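Local coordinates for LPXTG-motif cell wall anchor domain protein (Mobiluncus mulieris, PDB 5U5O) that probably serves in cell adhesion, as a two-domain, Ig-like piece of a giant cell-wall-anchored surface protein carrying intramolecular covalent cross-links, at residues P190-K195 with V238-L243; D207-T210 with E216-V219; T178-E181 with K186-R189; N111-D116 with C200-S205; K15-T20 with D25-K30. All coordinates share one frame; numbering follows the deposited sequence. Where two conformers were deposited one is given.

How the interactions relate
Followed from the N terminus, the chain first closes a tight loop at interaction 5, where 15-20 packs on 25-30 across the first domain. Interaction 4 opens at 111-116 and closes only at 200-205, joining the facing ends of the two domains. Interaction 3, a short loop at the far end of the second domain, is nested within it. Interaction 1 starts at 190-195, before interaction 4 has closed, so these two cross; it ends at 238-243 and encloses interaction 2, which links the two sheets of the second domain. Interactions 1 and 3 are neighbours, their centres about 7 Å apart, whereas about 54 Å separates the centres of interactions 3 and 5.

Interaction 1 of 5, residues P190-K195 with V238-L243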
# COMPACT_ATOMS: atom_id res chain seq x y z
N PRO A 190 -20.06 28.95 -25.60
CA PRO A 190 -18.72 28.72 -25.05
C PRO A 190 -18.58 29.17 -23.59
O PRO A 190 -17.56 28.89 -22.96
CB PRO A 190 -17.78 29.56 -25.93
CG PRO A 190 -18.60 30.05 -27.05
CD PRO A 190 -20.05 29.92 -26.72
N GLU A 191 -19.59 29.85 -23.06
CA GLU A 191 -19.59 30.26 -21.65
C GLU A 191 -20.40 29.34 -20.76
O GLU A 191 -20.35 29.46 -19.53
CB GLU A 191 -20.11 31.69 -21.53
CG GLU A 191 -19.19 32.73 -22.16
CD GLU A 191 -17.78 32.70 -21.60
OE1 GLU A 191 -17.60 32.41 -20.39
OE2 GLU A 191 -16.83 32.95 -22.37
N ALA A 192 -21.11 28.38 -21.33
CA ALA A 192 -21.88 27.46 -20.53
C ALA A 192 -20.92 26.68 -19.63
O ALA A 192 -19.83 26.29 -20.05
CB ALA A 192 -22.67 26.50 -21.41
N SER A 193 -21.34 26.51 -18.38
CA SER A 193 -20.53 25.89 -17.35
C SER A 193 -21.27 24.73 -16.72
O SER A 193 -22.37 24.92 -16.20
CB SER A 193 -20.21 26.94 -16.30
OG SER A 193 -19.54 26.40 -15.19
N TYR A 194 -20.70 23.53 -16.81
CA TYR A 194 -21.38 22.31 -16.43
C TYR A 194 -20.76 21.78 -15.14
O TYR A 194 -19.56 21.52 -15.07
CB TYR A 194 -21.28 21.30 -17.57
CG TYR A 194 -21.84 21.83 -18.91
CD1 TYR A 194 -23.21 21.85 -19.13
CD2 TYR A 194 -21.01 22.41 -19.86
CE1 TYR A 194 -23.74 22.34 -20.33
CE2 TYR A 194 -21.53 22.88 -21.09
CZ TYR A 194 -22.90 22.89 -21.26
OH TYR A 194 -23.50 23.35 -22.44
N LYS A 195 -21.61 21.61 -14.14
CA LYS A 195 -21.15 21.28 -12.79
C LYS A 195 -21.16 19.79 -12.55
O LYS A 195 -22.18 19.13 -12.80
CB LYS A 195 -22.02 21.95 -11.75
CG LYS A 195 -21.58 21.68 -10.33
CD LYS A 195 -22.56 22.26 -9.34
CE LYS A 195 -22.30 21.77 -7.92
NZ LYS A 195 -23.17 22.48 -6.95
N VAL A 238 -29.65 22.38 -18.21
CA VAL A 238 -30.94 22.69 -18.84
C VAL A 238 -31.25 24.18 -18.73
O VAL A 238 -31.71 24.78 -19.70
CB VAL A 238 -32.08 21.86 -18.20
CG1 VAL A 238 -33.47 22.34 -18.64
CG2 VAL A 238 -31.90 20.39 -18.54
N ASN A 239 -30.98 24.78 -17.57
CA ASN A 239 -31.24 26.20 -17.40
C ASN A 239 -30.45 27.08 -18.36
O ASN A 239 -30.96 28.08 -18.86
CB ASN A 239 -30.98 26.63 -15.95
CG ASN A 239 -32.00 26.07 -14.99
OD1 ASN A 239 -33.07 25.62 -15.37
ND2 ASN A 239 -31.66 26.12 -13.71
N GLN A 240 -29.20 26.70 -18.62
CA GLN A 240 -28.33 27.43 -19.52
C GLN A 240 -28.69 27.21 -21.00
O GLN A 240 -28.69 28.16 -21.77
CB GLN A 240 -26.88 27.06 -19.27
CG GLN A 240 -26.38 27.54 -17.91
CD GLN A 240 -25.01 27.00 -17.61
OE1 GLN A 240 -24.00 27.60 -17.95
NE2 GLN A 240 -24.97 25.79 -17.01
N ALA A 241 -28.98 25.97 -21.40
CA ALA A 241 -29.28 25.64 -22.79
C ALA A 241 -30.70 25.97 -23.21
O ALA A 241 -30.96 26.12 -24.40
CB ALA A 241 -29.02 24.17 -23.02
N GLY A 242 -31.64 25.99 -22.27
CA GLY A 242 -33.07 26.13 -22.56
C GLY A 242 -33.68 24.91 -23.24
O GLY A 242 -34.71 25.02 -23.93
N LEU A 243 -33.04 23.76 -23.04
CA LEU A 243 -33.43 22.51 -23.69
C LEU A 243 -33.23 21.34 -22.74
O LEU A 243 -32.40 21.41 -21.83
CB LEU A 243 -32.57 22.24 -24.93
CG LEU A 243 -32.76 23.17 -26.11
CD1 LEU A 243 -31.63 22.94 -27.11
CD2 LEU A 243 -34.12 22.96 -26.76
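Near the N-terminal end of strand 193-200, in the second Ig-like domain, the flank that faces strand 226-232 is met, past that strand's end, by the side chain of Gln240 from helix 234-241. The contact illustrates how a primary amide can stand in for a neighbouring strand, since both of its polar atoms engage the backbone of a single residue. Ser193 N donates to Gln240 OE1 at 2.9 Å in a nearly straight bond (170°), while Gln240 NE2 returns a bond to Ser193 O, also 2.9 Å long. Ser193 O lies close to the plane of the amide, but the amide nitrogen stands above the plane of the Ser193 carbonyl by 37°. With chi1 at -68° the chain leaves the helix beside its own backbone N, and from CG onward it runs extended, carrying the amide to the strand. OE1 also packs on the backbone of Ala192, 3.3 Å from Ala192 CA. With OE1 and NE2 both bonded, the amide is held in one orientation; NE2 has a further acceptor in the carbonyl of Gly236, one turn earlier in the helix. On the same flank Lys195 bonds through its backbone to Asp233, just before the helix. Gln240 thus continues that pairing, a side-chain amide mimicking a strand's paired N-H and C=O and capping the inter-strand bonding of a beta-sheet.

Interaction 2 of 5, residues D207-T210 with E216-V219; sequences DEFT and EKTV
Phe209 and Lys217 meet face to chain between the two layers of an Ig-like beta-sandwich, the second domain of this fragment. The aliphatic part of the lysine lies over one face of the phenyl ring: Lys217 CG sits 3.5 Å from the centroid of the Phe209 ring and only 7° off its normal, a well-centred CH-pi contact. Lys217 CB reaches toward the far rim, 3.6 Å from Phe209 CE2, and Lys217 CE passes nearer the root of the ring, 4.1 Å from Phe209 CD1. Two torsions explain the fit. The phenylalanine has its ring between backbone N and carbonyl carbon (chi1 54°), and the lysine turns at chi2 (86°) so that its chain follows the ring instead of running straight past it.

Two residues along each strand, Asp207 and Val219 approach from opposite directions, and Asp207 OD2 rests against the two methyls of the valine. No hydrogen bond joins the two segments; the two strands belong to different sheets, the CA atoms of Phe209 and Lys217 being 8.2 Å apart. Each is positioned by its own sheet. Phe209 pairs through its backbone with Phe196 of strand 193-200, and Lys217 with Leu173 of strand 150-178; Leu173 also touches the Phe209 ring. The ammonium of Lys217 is too far for a salt bridge here, with NZ 5.7 Å from Asp207 OD1, whereas Asp207 OD2 lies 3.7 Å from Val219 CG1.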
# COMPACT_ATOMS: atom_id res chain seq x y z
N ASP A 207 -14.99 15.49 -5.10
CA ASP A 207 -14.41 16.56 -5.87
C ASP A 207 -15.51 17.23 -6.67
O ASP A 207 -16.15 16.58 -7.51
CB ASP A 207 -13.33 16.00 -6.80
CG ASP A 207 -12.09 15.56 -6.04
OD1 ASP A 207 -11.33 16.43 -5.59
OD2 ASP A 207 -11.87 14.36 -5.89
N GLU A 208 -15.71 18.52 -6.46
CA GLU A 208 -16.74 19.34 -7.12
C GLU A 208 -16.01 20.30 -8.03
O GLU A 208 -15.06 20.97 -7.57
CB GLU A 208 -17.38 20.24 -6.07
CG GLU A 208 -18.51 19.68 -5.25
CD GLU A 208 -19.22 20.83 -4.57
OE1 GLU A 208 -18.57 21.55 -3.76
OE2 GLU A 208 -20.40 21.07 -4.89
N PHE A 209 -16.49 20.45 -9.28
CA PHE A 209 -15.82 21.33 -10.21
C PHE A 209 -16.76 21.56 -11.39
O PHE A 209 -17.77 20.88 -11.53
CB PHE A 209 -14.51 20.72 -10.70
CG PHE A 209 -14.67 19.35 -11.28
CD1 PHE A 209 -14.62 18.22 -10.47
CD2 PHE A 209 -14.95 19.17 -12.65
CE1 PHE A 209 -14.83 16.94 -11.00
CE2 PHE A 209 -15.15 17.90 -13.17
CZ PHE A 209 -15.10 16.78 -12.36
N THR A 210 -16.38 22.54 -12.21
CA THR A 210 -17.10 22.83 -13.43
C THR A 210 -16.23 22.61 -14.64
O THR A 210 -15.03 22.80 -14.63
CB THR A 210 -17.58 24.29 -13.46
OG1 THR A 210 -16.45 25.16 -13.60
CG2 THR A 210 -18.34 24.64 -12.20
N GLU A 216 -11.54 19.38 -19.65
CA GLU A 216 -11.34 18.14 -18.91
C GLU A 216 -10.84 18.42 -17.47
O GLU A 216 -10.29 19.48 -17.18
CB GLU A 216 -10.36 17.21 -19.62
CG GLU A 216 -8.98 17.77 -19.85
CD GLU A 216 -8.04 16.76 -20.47
OE1 GLU A 216 -8.17 16.50 -21.68
OE2 GLU A 216 -7.15 16.25 -19.75
N LYS A 217 -11.06 17.44 -16.59
CA LYS A 217 -10.57 17.46 -15.22
C LYS A 217 -10.16 16.04 -14.91
O LYS A 217 -10.88 15.09 -15.24
CB LYS A 217 -11.71 17.88 -14.29
CG LYS A 217 -11.55 17.58 -12.81
CD LYS A 217 -10.79 18.69 -12.18
CE LYS A 217 -10.58 18.39 -10.71
NZ LYS A 217 -9.49 19.26 -10.21
N THR A 218 -9.02 15.88 -14.25
CA THR A 218 -8.58 14.57 -13.78
C THR A 218 -8.53 14.52 -12.24
O THR A 218 -7.97 15.42 -11.58
CB THR A 218 -7.21 14.21 -14.36
OG1 THR A 218 -7.30 14.23 -15.79
CG2 THR A 218 -6.78 12.83 -13.95
N VAL A 219 -9.14 13.48 -11.68
CA VAL A 219 -8.99 13.12 -10.28
C VAL A 219 -7.92 12.03 -10.20
O VAL A 219 -8.07 10.94 -10.78
CB VAL A 219 -10.32 12.62 -9.69
CG1 VAL A 219 -10.15 12.12 -8.26
CG2 VAL A 219 -11.38 13.70 -9.77

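Interaction 3 of 5, residues T178-E181 with K186-R189; sequences TGWE and KVAR
The indole of Trp180 carries the aliphatic chain of Arg189 on one face and has Val187 O and a water at its edge, both in its plane. Arg189 CB lies 3.8 Å from the centroid of the five-membered ring and 14° off its normal, a CH-pi contact, while Val187 O approaches the benzo edge 3.4 Å from Trp180 CZ2. The guanidinium has travelled beyond the ring system: Trp180 CB covers one of its faces, 3.7 Å from Arg189 NH1, and the guanidinium and indole planes are 25° apart. The arginine, extended from CG to NE, slides past the tryptophan in the opposite sense and so spans its length. These residues belong to the loop between strands 150-178 and 193-200, at the end of the second Ig-like domain, where the indole also meets Tyr194, Ala192 and Ala241. Glu213 holds the arginine head by a salt bridge to NE, which fixes the far end of the chain. No direct hydrogen bond joins the two segments; a water bridges them, accepting from Trp180 NE1 at 3.0 Å and donating to Val187 O at 2.9 Å.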
# COMPACT_ATOMS: atom_id res chain seq x y z
N THR A 178 -23.95 18.48 -27.75
CA THR A 178 -24.62 18.45 -29.06
C THR A 178 -25.99 19.05 -28.88
O THR A 178 -26.56 19.05 -27.80
CB THR A 178 -24.73 17.02 -29.63
OG1 THR A 178 -25.51 16.20 -28.75
CG2 THR A 178 -23.37 16.41 -29.83
N GLY A 179 -26.57 19.52 -30.00
CA GLY A 179 -27.95 19.96 -29.99
C GLY A 179 -28.25 21.36 -29.48
O GLY A 179 -29.41 21.70 -29.29
N TRP A 180 -27.22 22.18 -29.27
CA TRP A 180 -27.40 23.56 -28.79
C TRP A 180 -28.30 24.35 -29.74
O TRP A 180 -28.20 24.19 -30.97
CB TRP A 180 -26.05 24.28 -28.69
CG TRP A 180 -26.10 25.55 -27.93
CD1 TRP A 180 -26.27 26.80 -28.42
CD2 TRP A 180 -25.93 25.69 -26.52
NE1 TRP A 180 -26.27 27.72 -27.41
CE2 TRP A 180 -26.05 27.06 -26.23
CE3 TRP A 180 -25.72 24.79 -25.46
CZ2 TRP A 180 -25.94 27.56 -24.92
CZ3 TRP A 180 -25.61 25.28 -24.16
CH2 TRP A 180 -25.72 26.65 -23.91
N GLU A 181 -29.19 25.19 -29.23
CA GLU A 181 -30.04 26.04 -30.09
C GLU A 181 -30.04 27.46 -29.50
O GLU A 181 -30.52 27.68 -28.38
CB GLU A 181 -31.47 25.50 -30.16
CG GLU A 181 -32.47 26.37 -30.92
CD GLU A 181 -31.95 26.91 -32.24
OE1 GLU A 181 -31.56 26.09 -33.10
OE2 GLU A 181 -31.93 28.16 -32.40
N LYS A 186 -29.80 30.54 -22.75
CA LYS A 186 -29.75 31.69 -21.86
C LYS A 186 -28.34 32.21 -21.60
O LYS A 186 -28.15 33.18 -20.85
CB LYS A 186 -30.39 31.31 -20.54
CG LYS A 186 -31.82 30.81 -20.65
CD LYS A 186 -32.74 31.79 -21.37
CE LYS A 186 -34.20 31.40 -21.22
NZ LYS A 186 -34.46 30.01 -21.71
N VAL A 187 -27.35 31.51 -22.15
CA VAL A 187 -25.95 31.94 -22.13
C VAL A 187 -25.36 31.66 -23.49
O VAL A 187 -25.92 30.88 -24.28
CB VAL A 187 -25.10 31.19 -21.07
CG1 VAL A 187 -25.50 31.59 -19.65
CG2 VAL A 187 -25.15 29.67 -21.27
N ALA A 188 -24.19 32.24 -23.75
CA ALA A 188 -23.44 31.90 -24.95
C ALA A 188 -22.88 30.48 -24.79
O ALA A 188 -22.39 30.10 -23.72
CB ALA A 188 -22.30 32.88 -25.18
N ARG A 189 -22.94 29.71 -25.87
CA ARG A 189 -22.47 28.33 -25.84
C ARG A 189 -21.08 28.14 -25.22
O ARG A 189 -20.93 27.27 -24.37
CB ARG A 189 -22.56 27.72 -27.25
CG ARG A 189 -22.19 26.25 -27.32
CD ARG A 189 -22.40 25.70 -28.71
NE ARG A 189 -22.00 24.30 -28.72
CZ ARG A 189 -22.32 23.41 -29.66
NH1 ARG A 189 -23.07 23.75 -30.73
NH2 ARG A 189 -21.91 22.17 -29.53
O HOH W 1 -26.50 30.70 -27.11

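Interaction 4 of 5, residues N111-D116 with C200-S205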
# COMPACT_ATOMS: atom_id res chain seq x y z
N ASN A 111 -7.47 -9.44 -0.38
CA ASN A 111 -8.23 -9.38 -1.64
C ASN A 111 -9.25 -8.23 -1.74
O ASN A 111 -10.31 -8.37 -2.37
CB ASN A 111 -8.89 -10.74 -1.93
CG ASN A 111 -7.88 -11.86 -2.00
OD1 ASN A 111 -7.97 -12.85 -1.27
ND2 ASN A 111 -6.90 -11.72 -2.89
N GLN A 112 -8.91 -7.10 -1.12
CA GLN A 112 -9.74 -5.91 -1.09
C GLN A 112 -8.92 -4.73 -1.59
O GLN A 112 -7.69 -4.81 -1.69
CB GLN A 112 -10.23 -5.64 0.34
CG GLN A 112 -11.27 -6.64 0.84
CD GLN A 112 -11.54 -6.54 2.34
OE1 GLN A 112 -10.75 -5.98 3.10
NE2 GLN A 112 -12.67 -7.11 2.76
N VAL A 113 -9.62 -3.63 -1.88
CA VAL A 113 -8.97 -2.40 -2.34
C VAL A 113 -7.98 -1.93 -1.25
O VAL A 113 -8.31 -1.96 -0.08
CB VAL A 113 -10.03 -1.32 -2.67
CG1 VAL A 113 -9.39 0.01 -3.02
CG2 VAL A 113 -10.91 -1.79 -3.82
N VAL A 114 -6.79 -1.54 -1.67
CA VAL A 114 -5.75 -0.99 -0.78
C VAL A 114 -5.73 0.54 -0.92
O VAL A 114 -5.34 1.06 -1.97
CB VAL A 114 -4.36 -1.57 -1.11
CG1 VAL A 114 -3.33 -1.09 -0.10
CG2 VAL A 114 -4.40 -3.09 -1.12
N LYS A 115 -6.15 1.24 0.14
CA LYS A 115 -6.28 2.70 0.14
C LYS A 115 -4.97 3.44 0.44
O LYS A 115 -4.77 4.57 0.00
CB LYS A 115 -7.29 3.14 1.22
CG LYS A 115 -8.69 2.55 1.11
CD LYS A 115 -9.57 3.02 2.26
CE LYS A 115 -9.36 2.22 3.54
NZ LYS A 115 -9.98 0.87 3.48
N ASP A 116 -4.10 2.82 1.22
CA ASP A 116 -2.95 3.51 1.81
C ASP A 116 -1.77 2.56 1.92
O ASP A 116 -1.94 1.35 1.90
CB ASP A 116 -3.29 4.00 3.23
CG ASP A 116 -4.32 5.11 3.25
OD1 ASP A 116 -4.03 6.22 2.75
OD2 ASP A 116 -5.42 4.87 3.81
N CYS A 200 -15.30 8.97 -4.93
CA CYS A 200 -14.72 7.66 -5.00
C CYS A 200 -14.85 7.04 -3.62
O CYS A 200 -14.41 7.63 -2.60
CB CYS A 200 -13.29 7.73 -5.43
SG CYS A 200 -12.99 8.50 -7.06
N VAL A 201 -15.49 5.88 -3.54
CA VAL A 201 -15.97 5.37 -2.25
C VAL A 201 -14.82 4.92 -1.33
O VAL A 201 -14.77 5.36 -0.18
CB VAL A 201 -17.10 4.32 -2.37
CG1 VAL A 201 -16.61 3.01 -2.95
CG2 VAL A 201 -17.75 4.06 -1.00
N GLN A 202 -13.87 4.13 -1.83
CA GLN A 202 -12.71 3.67 -1.01
C GLN A 202 -11.74 4.81 -0.77
O GLN A 202 -11.19 4.93 0.34
CB GLN A 202 -12.01 2.48 -1.67
CG GLN A 202 -12.91 1.27 -1.91
CD GLN A 202 -13.38 0.64 -0.61
OE1 GLN A 202 -12.73 0.78 0.42
NE2 GLN A 202 -14.51 -0.05 -0.66
N LYS A 203 -11.51 5.68 -1.75
CA LYS A 203 -10.70 6.88 -1.52
C LYS A 203 -11.32 7.78 -0.45
O LYS A 203 -10.61 8.43 0.32
CB LYS A 203 -10.51 7.70 -2.81
CG LYS A 203 -9.33 8.67 -2.71
CD LYS A 203 -9.14 9.57 -3.92
CE LYS A 203 -8.06 10.60 -3.63
NZ LYS A 203 -7.78 11.51 -4.76
N GLY A 204 -12.64 7.77 -0.36
CA GLY A 204 -13.37 8.66 0.52
C GLY A 204 -13.36 10.09 0.06
O GLY A 204 -13.40 10.99 0.90
N SER A 205 -13.36 10.31 -1.26
CA SER A 205 -13.17 11.64 -1.81
C SER A 205 -14.45 12.19 -2.40
O SER A 205 -15.30 11.41 -2.89
CB SER A 205 -12.08 11.62 -2.87
OG SER A 205 -12.39 10.68 -3.89
O HOH W 2 -10.63 -1.37 1.32
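Two bends in Lys115, at chi3 (-81°) and chi4 (-75°), turn its ammonium back toward a water and the amide of Gln202, a side chain itself folded at chi2 (-66°). The result is a contact with an apolar half and a half bridged by one water. On the apolar side the branched head of Val113 lies across the aliphatic part of the glutamine, Val113 CG1 being 3.8 Å from Gln202 CB. The methylenes of Lys115 cross the backbone carbonyl of Gln202, with CD 3.2 Å from Gln202 O. Their polar ends do not bond directly: Lys115 NZ stops 4.1 Å short of Gln202 OE1. The water closes the gap by donating to Gln202 OE1 (3.1 Å) and to Val113 O (2.8 Å), while accepting a weak bond from the lysine ammonium. One water thus binds three groups, a water-mediated contact between the two domains. The glutamine is positioned by its turn, a G1 beta bulge in which Gly204 and Ser205 both face Cys200, and Asp226 receives the backbone N-H groups of Gln202 and Lys203. Cys200 is tied to Cys228 by a disulfide. In the fold, 111-116 links helix 105-109 to strand 118-127 of the first domain, and 200-205 joins strands 193-200 and 205-212 of the second, with Pro223 of strand 216-223 touching Val113.

Interaction 5 of 5, residues K15-T20 with D25-K30; sequences KAFDVT and DAFTIK
Phe17 and Phe27 form the tight part of this contact, packed between the layers of the first, T-Q ester bond containing domain. Strand 16-18, which pairs with strand 150-178, faces strand 26-36 of the other sheet. Phe17 CD2 stands over the centre of the Phe27 ring, 3.3 Å above its plane, and Phe27 CB lies over a face of Phe17 near its rim. The rings are neither stacked nor perpendicular: their planes meet at 34° with centroids 4.1 Å apart. A chi1 of 64° puts the Phe17 ring between backbone N and carbonyl carbon, with CD2 and CE2 toward Phe27. The Phe27 tip continues past it to the backbone, where CZ comes 3.2 Å from Asp18 O and also approaches Val19, which is buried. Leu108 packs on Phe17 and Val19, and Arg105 on Phe27.

The looser side is confined to the side chains of Asp18 and Thr20, which are partly exposed. The carboxylate of Asp18 bonds within its own segment, forming an Asx turn: OD1 accepts the backbone N-H of Thr20 at 3.0 Å, on its anti side and 32° out of plane. The syn lone pair of the same oxygen takes Thr20 OG1 at 2.9 Å.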
# COMPACT_ATOMS: atom_id res chain seq x y z
N LYS A 15 13.42 -0.37 0.74
CA LYS A 15 12.60 -0.27 1.95
C LYS A 15 11.09 -0.32 1.68
O LYS A 15 10.30 -0.31 2.61
CB LYS A 15 12.97 1.02 2.69
CG LYS A 15 14.43 1.09 3.15
CD LYS A 15 14.81 -0.00 4.14
CE LYS A 15 13.83 -0.07 5.30
NZ LYS A 15 14.29 -0.93 6.43
N ALA A 16 10.71 -0.38 0.40
CA ALA A 16 9.30 -0.48 -0.01
C ALA A 16 9.14 -1.38 -1.21
O ALA A 16 10.08 -1.60 -1.97
CB ALA A 16 8.74 0.89 -0.31
N PHE A 17 7.91 -1.87 -1.39
CA PHE A 17 7.55 -2.67 -2.54
C PHE A 17 6.13 -2.37 -2.94
O PHE A 17 5.36 -1.79 -2.17
CB PHE A 17 7.74 -4.17 -2.27
CG PHE A 17 6.84 -4.72 -1.19
CD1 PHE A 17 7.22 -4.72 0.13
CD2 PHE A 17 5.62 -5.26 -1.51
CE1 PHE A 17 6.38 -5.25 1.10
CE2 PHE A 17 4.77 -5.79 -0.56
CZ PHE A 17 5.15 -5.79 0.76
N ASP A 18 5.81 -2.77 -4.17
CA ASP A 18 4.51 -2.52 -4.78
C ASP A 18 3.54 -3.66 -4.42
O ASP A 18 3.55 -4.72 -5.07
CB ASP A 18 4.66 -2.38 -6.30
CG ASP A 18 3.32 -2.22 -7.03
OD1 ASP A 18 2.26 -2.20 -6.37
OD2 ASP A 18 3.35 -2.12 -8.27
N VAL A 19 2.66 -3.39 -3.47
CA VAL A 19 1.76 -4.40 -2.92
C VAL A 19 0.55 -4.66 -3.82
O VAL A 19 -0.18 -5.64 -3.61
CB VAL A 19 1.30 -4.03 -1.48
CG1 VAL A 19 0.25 -2.92 -1.46
CG2 VAL A 19 0.81 -5.26 -0.72
N THR A 20 0.32 -3.79 -4.79
CA THR A 20 -0.73 -4.00 -5.78
C THR A 20 -0.21 -4.59 -7.10
O THR A 20 -0.90 -4.53 -8.11
CB THR A 20 -1.51 -2.70 -6.06
OG1 THR A 20 -0.61 -1.66 -6.44
CG2 THR A 20 -2.34 -2.29 -4.86
N ASP A 25 2.61 -13.06 -6.29
CA ASP A 25 1.75 -13.68 -5.25
C ASP A 25 2.31 -13.63 -3.83
O ASP A 25 1.57 -13.88 -2.88
CB ASP A 25 1.35 -15.12 -5.65
CG ASP A 25 2.52 -16.09 -5.61
OD1 ASP A 25 3.68 -15.66 -5.71
OD2 ASP A 25 2.26 -17.31 -5.49
N ALA A 26 3.61 -13.33 -3.69
CA ALA A 26 4.27 -13.23 -2.39
C ALA A 26 5.44 -12.30 -2.50
O ALA A 26 5.95 -12.04 -3.59
CB ALA A 26 4.74 -14.60 -1.94
N PHE A 27 5.88 -11.82 -1.34
CA PHE A 27 7.05 -10.98 -1.25
C PHE A 27 7.96 -11.52 -0.17
O PHE A 27 7.49 -12.06 0.82
CB PHE A 27 6.67 -9.56 -0.87
CG PHE A 27 5.89 -8.88 -1.94
CD1 PHE A 27 6.54 -8.21 -2.98
CD2 PHE A 27 4.52 -8.91 -1.92
CE1 PHE A 27 5.82 -7.58 -3.98
CE2 PHE A 27 3.79 -8.29 -2.92
CZ PHE A 27 4.44 -7.62 -3.95
N THR A 28 9.26 -11.40 -0.41
CA THR A 28 10.24 -11.88 0.54
C THR A 28 10.95 -10.70 1.17
O THR A 28 11.59 -9.90 0.47
CB THR A 28 11.28 -12.79 -0.13
OG1 THR A 28 10.62 -13.94 -0.64
CG2 THR A 28 12.34 -13.23 0.88
N ILE A 29 10.79 -10.59 2.48
CA ILE A 29 11.54 -9.62 3.29
C ILE A 29 12.87 -10.29 3.68
O ILE A 29 12.87 -11.35 4.33
CB ILE A 29 10.71 -9.17 4.51
CG1 ILE A 29 9.56 -8.23 4.11
CG2 ILE A 29 11.59 -8.40 5.49
CD1 ILE A 29 8.48 -8.82 3.22
N LYS A 30 13.97 -9.72 3.21
CA LYS A 30 15.30 -10.08 3.70
C LYS A 30 15.50 -9.44 5.08
O LYS A 30 15.51 -8.21 5.22
CB LYS A 30 16.38 -9.60 2.76
CG LYS A 30 17.77 -10.12 3.11
CD LYS A 30 18.78 -9.39 2.27
CE LYS A 30 20.17 -9.96 2.44
NZ LYS A 30 21.10 -9.36 1.45